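Local coordinates for aldehyde dehydrogenase (Burkholderia vietnamiensis, PDB 5KF0), which probably oxidises aldehydes to carboxylic acids with a nicotinamide cofactor, and is seen here with NADPH bound, at residues 9-14 with 22-27. Residues are numbered along the deposited sequence; the frame is centred on the assembly and turned at random.
Sequences MLKDTY and AVYANT
K11, T13 and Y14 meet Y24 and T27 in a small, water-bridged surface contact at the open end of a beta hairpin near the N-terminus, where the entry to strand 13-18 faces the chain leaving strand 21-23. The Y24 ring does most of the bridging. Its CG lies anti to the carbonyl carbon (chi1 -72°), and the ring comes in obliquely, with CE1 of Y24 standing 4.0 Å from C of Y14 and 4.1 Å from OG1 of T13. At the far end of the ring, a water lies in the ring plane, 2.5 Å from OH of Y24. The same water accepts from NZ of K11 at 2.8 Å and donates to the backbone O of T13, tying three groups together although NZ and the phenol oxygen do not bond directly. The lysine gets there by a bend late in its chain (chi3 -87°), and its side chain runs at about a right angle to the tyrosine.

The hairpin supplies two strands of a four-stranded mixed sheet, with 21-23 on its outer edge and 39-43 on the other flank of 13-18. Past V23 the chain leaves the strand pairing through an inverse gamma turn centred on Y24. Beyond that turn, a second water joins the two chains, donating to O of Y14 and, at 2.7 Å, to O of N26. Two methyls, CG2 of T13 and CG2 of T27, touch at 3.8 Å. The CB of Y14 points away from 22-27, its side chain packs on V192 and L195 of helix 192-202, and its OH receives a nearly straight bond from the backbone N of K11 (3.0 Å, 172°).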
ATOM      1  N   MET A   9      -4.771  24.957  38.450  1.00 35.88           N
ATOM      2  CA  MET A   9      -5.849  25.220  37.509  1.00 35.41           C
ATOM      3  C   MET A   9      -7.017  24.253  37.643  1.00 34.83           C
ATOM      4  O   MET A   9      -7.995  24.393  36.899  1.00 44.10           O
ATOM      5  CB  MET A   9      -5.326  25.183  36.064  1.00 35.36           C
ATOM      6  CG  MET A   9      -4.241  26.205  35.757  1.00 43.17           C
ATOM      7  SD  MET A   9      -4.828  27.916  35.763  1.00 49.40           S
ATOM      8  CE  MET A   9      -5.766  27.969  34.237  1.00 51.91           C
ATOM      9  N   LEU A  10      -6.952  23.285  38.558  1.00 31.47           N
ATOM     10  CA  LEU A  10      -8.069  22.360  38.731  1.00 27.73           C
ATOM     11  C   LEU A  10      -9.273  23.105  39.296  1.00 23.10           C
ATOM     12  O   LEU A  10      -9.167  23.793  40.315  1.00 27.43           O
ATOM     13  CB  LEU A  10      -7.671  21.205  39.653  1.00 31.38           C
ATOM     14  CG  LEU A  10      -8.608  19.994  39.726  1.00 34.28           C
ATOM     15  CD1 LEU A  10      -8.716  19.299  38.377  1.00 35.45           C
ATOM     16  CD2 LEU A  10      -8.140  18.998  40.786  1.00 37.22           C
ATOM     17  N   LYS A  11     -10.414  22.989  38.623  1.00 22.65           N
ATOM     18  CA  LYS A  11     -11.604  23.707  39.048  1.00 24.59           C
ATOM     19  C   LYS A  11     -12.312  22.966  40.185  1.00 20.76           C
ATOM     20  O   LYS A  11     -12.138  21.759  40.382  1.00 19.82           O
ATOM     21  CB  LYS A  11     -12.547  23.906  37.856  1.00 26.92           C
ATOM     22  CG  LYS A  11     -11.934  24.759  36.742  1.00 36.66           C
ATOM     23  CD  LYS A  11     -12.955  25.150  35.673  1.00 45.71           C
ATOM     24  CE  LYS A  11     -13.095  24.095  34.583  1.00 48.15           C
ATOM     25  NZ  LYS A  11     -14.139  24.447  33.567  1.00 44.44           N
ATOM     26  N   ASP A  12     -13.110  23.719  40.950  1.00 23.34           N
ATOM     27  CA  ASP A  12     -13.895  23.125  42.028  1.00 22.59           C
ATOM     28  C   ASP A  12     -15.001  22.234  41.492  1.00 19.01           C
ATOM     29  O   ASP A  12     -15.398  21.271  42.164  1.00 18.72           O
ATOM     30  CB  ASP A  12     -14.522  24.209  42.905  1.00 26.43           C
ATOM     31  CG  ASP A  12     -13.525  24.880  43.818  1.00 36.56           C
ATOM     32  OD1 ASP A  12     -12.405  24.355  43.985  1.00 35.50           O
ATOM     33  OD2 ASP A  12     -13.882  25.930  44.385  1.00 36.99           O
ATOM     34  N   THR A  13     -15.527  22.554  40.307  1.00 17.13           N
ATOM     35  CA  THR A  13     -16.554  21.764  39.641  1.00 16.23           C
ATOM     36  C   THR A  13     -16.270  21.731  38.143  1.00 15.57           C
ATOM     37  O   THR A  13     -15.654  22.650  37.594  1.00 19.14           O
ATOM     38  CB  THR A  13     -17.973  22.318  39.857  1.00 22.57           C
ATOM     39  OG1 THR A  13     -18.100  23.570  39.183  1.00 22.91           O
ATOM     40  CG2 THR A  13     -18.287  22.519  41.345  1.00 22.41           C
ATOM     41  N   TYR A  14     -16.750  20.670  37.485  1.00 17.47           N
ATOM     42  CA  TYR A  14     -16.681  20.505  36.040  1.00 15.41           C
ATOM     43  C   TYR A  14     -18.051  20.121  35.498  1.00 20.07           C
ATOM     44  O   TYR A  14     -18.792  19.372  36.147  1.00 16.58           O
ATOM     45  CB  TYR A  14     -15.653  19.419  35.622  1.00 16.31           C
ATOM     46  CG  TYR A  14     -14.219  19.863  35.798  1.00 17.91           C
ATOM     47  CD1 TYR A  14     -13.482  20.362  34.725  1.00 20.07           C
ATOM     48  CD2 TYR A  14     -13.606  19.808  37.040  1.00 19.64           C
ATOM     49  CE1 TYR A  14     -12.176  20.779  34.890  1.00 21.03           C
ATOM     50  CE2 TYR A  14     -12.296  20.224  37.216  1.00 19.92           C
ATOM     51  CZ  TYR A  14     -11.589  20.710  36.136  1.00 22.01           C
ATOM     52  OH  TYR A  14     -10.294  21.132  36.317  1.00 23.85           O
ATOM     53  N   ALA A  22     -21.105  22.554  27.268  1.00 15.15           N
ATOM     54  CA  ALA A  22     -20.996  22.279  28.699  1.00 17.00           C
ATOM     55  C   ALA A  22     -22.358  22.320  29.380  1.00 18.76           C
ATOM     56  O   ALA A  22     -23.155  23.239  29.156  1.00 19.21           O
ATOM     57  CB  ALA A  22     -20.075  23.298  29.360  1.00 19.32           C
ATOM     58  N   VAL A  23     -22.616  21.323  30.232  1.00 15.55           N
ATOM     59  CA  VAL A  23     -23.842  21.250  31.026  1.00 16.03           C
ATOM     60  C   VAL A  23     -23.450  21.016  32.479  1.00 16.31           C
ATOM     61  O   VAL A  23     -22.910  19.953  32.819  1.00 15.26           O
ATOM     62  CB  VAL A  23     -24.794  20.144  30.542  1.00 18.36           C
ATOM     63  CG1 VAL A  23     -26.062  20.144  31.383  1.00 18.59           C
ATOM     64  CG2 VAL A  23     -25.122  20.315  29.065  1.00 17.88           C
ATOM     65  N   TYR A  24     -23.731  21.994  33.337  1.00 18.07           N
ATOM     66  CA  TYR A  24     -23.458  21.869  34.772  1.00 20.27           C
ATOM     67  C   TYR A  24     -24.664  21.238  35.477  1.00 23.35           C
ATOM     68  O   TYR A  24     -25.331  21.843  36.318  1.00 22.08           O
ATOM     69  CB  TYR A  24     -23.105  23.235  35.359  1.00 20.83           C
ATOM     70  CG  TYR A  24     -21.732  23.740  34.950  1.00 22.77           C
ATOM     71  CD1 TYR A  24     -20.606  23.421  35.699  1.00 24.98           C
ATOM     72  CD2 TYR A  24     -21.564  24.531  33.816  1.00 24.96           C
ATOM     73  CE1 TYR A  24     -19.352  23.872  35.334  1.00 25.33           C
ATOM     74  CE2 TYR A  24     -20.307  24.985  33.443  1.00 22.53           C
ATOM     75  CZ  TYR A  24     -19.209  24.653  34.211  1.00 25.23           C
ATOM     76  OH  TYR A  24     -17.951  25.093  33.865  1.00 33.08           O
ATOM     77  N   ALA A  25     -24.932  19.978  35.108  1.00 18.87           N
ATOM     78  CA  ALA A  25     -26.197  19.343  35.471  1.00 16.83           C
ATOM     79  C   ALA A  25     -26.293  19.093  36.969  1.00 16.51           C
ATOM     80  O   ALA A  25     -27.380  19.201  37.554  1.00 19.76           O
ATOM     81  CB  ALA A  25     -26.358  18.028  34.703  1.00 18.63           C
ATOM     82  N   ASN A  26     -25.178  18.743  37.596  1.00 18.96           N
ATOM     83  CA  ASN A  26     -25.124  18.444  39.022  1.00 20.91           C
ATOM     84  C   ASN A  26     -23.654  18.408  39.412  1.00 18.13           C
ATOM     85  O   ASN A  26     -22.765  18.576  38.570  1.00 17.67           O
ATOM     86  CB  ASN A  26     -25.820  17.117  39.334  1.00 17.04           C
ATOM     87  CG  ASN A  26     -25.197  15.958  38.587  1.00 18.42           C
ATOM     88  OD1 ASN A  26     -24.063  15.574  38.866  1.00 16.33           O
ATOM     89  ND2 ASN A  26     -25.927  15.407  37.618  1.00 18.32           N
ATOM     90  N   THR A  27     -23.395  18.174  40.695  1.00 20.51           N
ATOM     91  CA  THR A  27     -22.041  17.941  41.187  1.00 18.91           C
ATOM     92  C   THR A  27     -21.951  16.593  41.895  1.00 20.88           C
ATOM     93  O   THR A  27     -21.281  16.452  42.920  1.00 21.23           O
ATOM     94  CB  THR A  27     -21.589  19.067  42.116  1.00 19.05           C
ATOM     95  OG1 THR A  27     -22.544  19.236  43.160  1.00 20.68           O
ATOM     96  CG2 THR A  27     -21.457  20.378  41.345  1.00 23.76           C
TER
HETATM   97  O   HOH W   1     -16.158  24.468  35.442  1.00 50.59           O
HETATM   98  O   HOH W   2     -20.980  20.310  37.646  1.00 28.58           O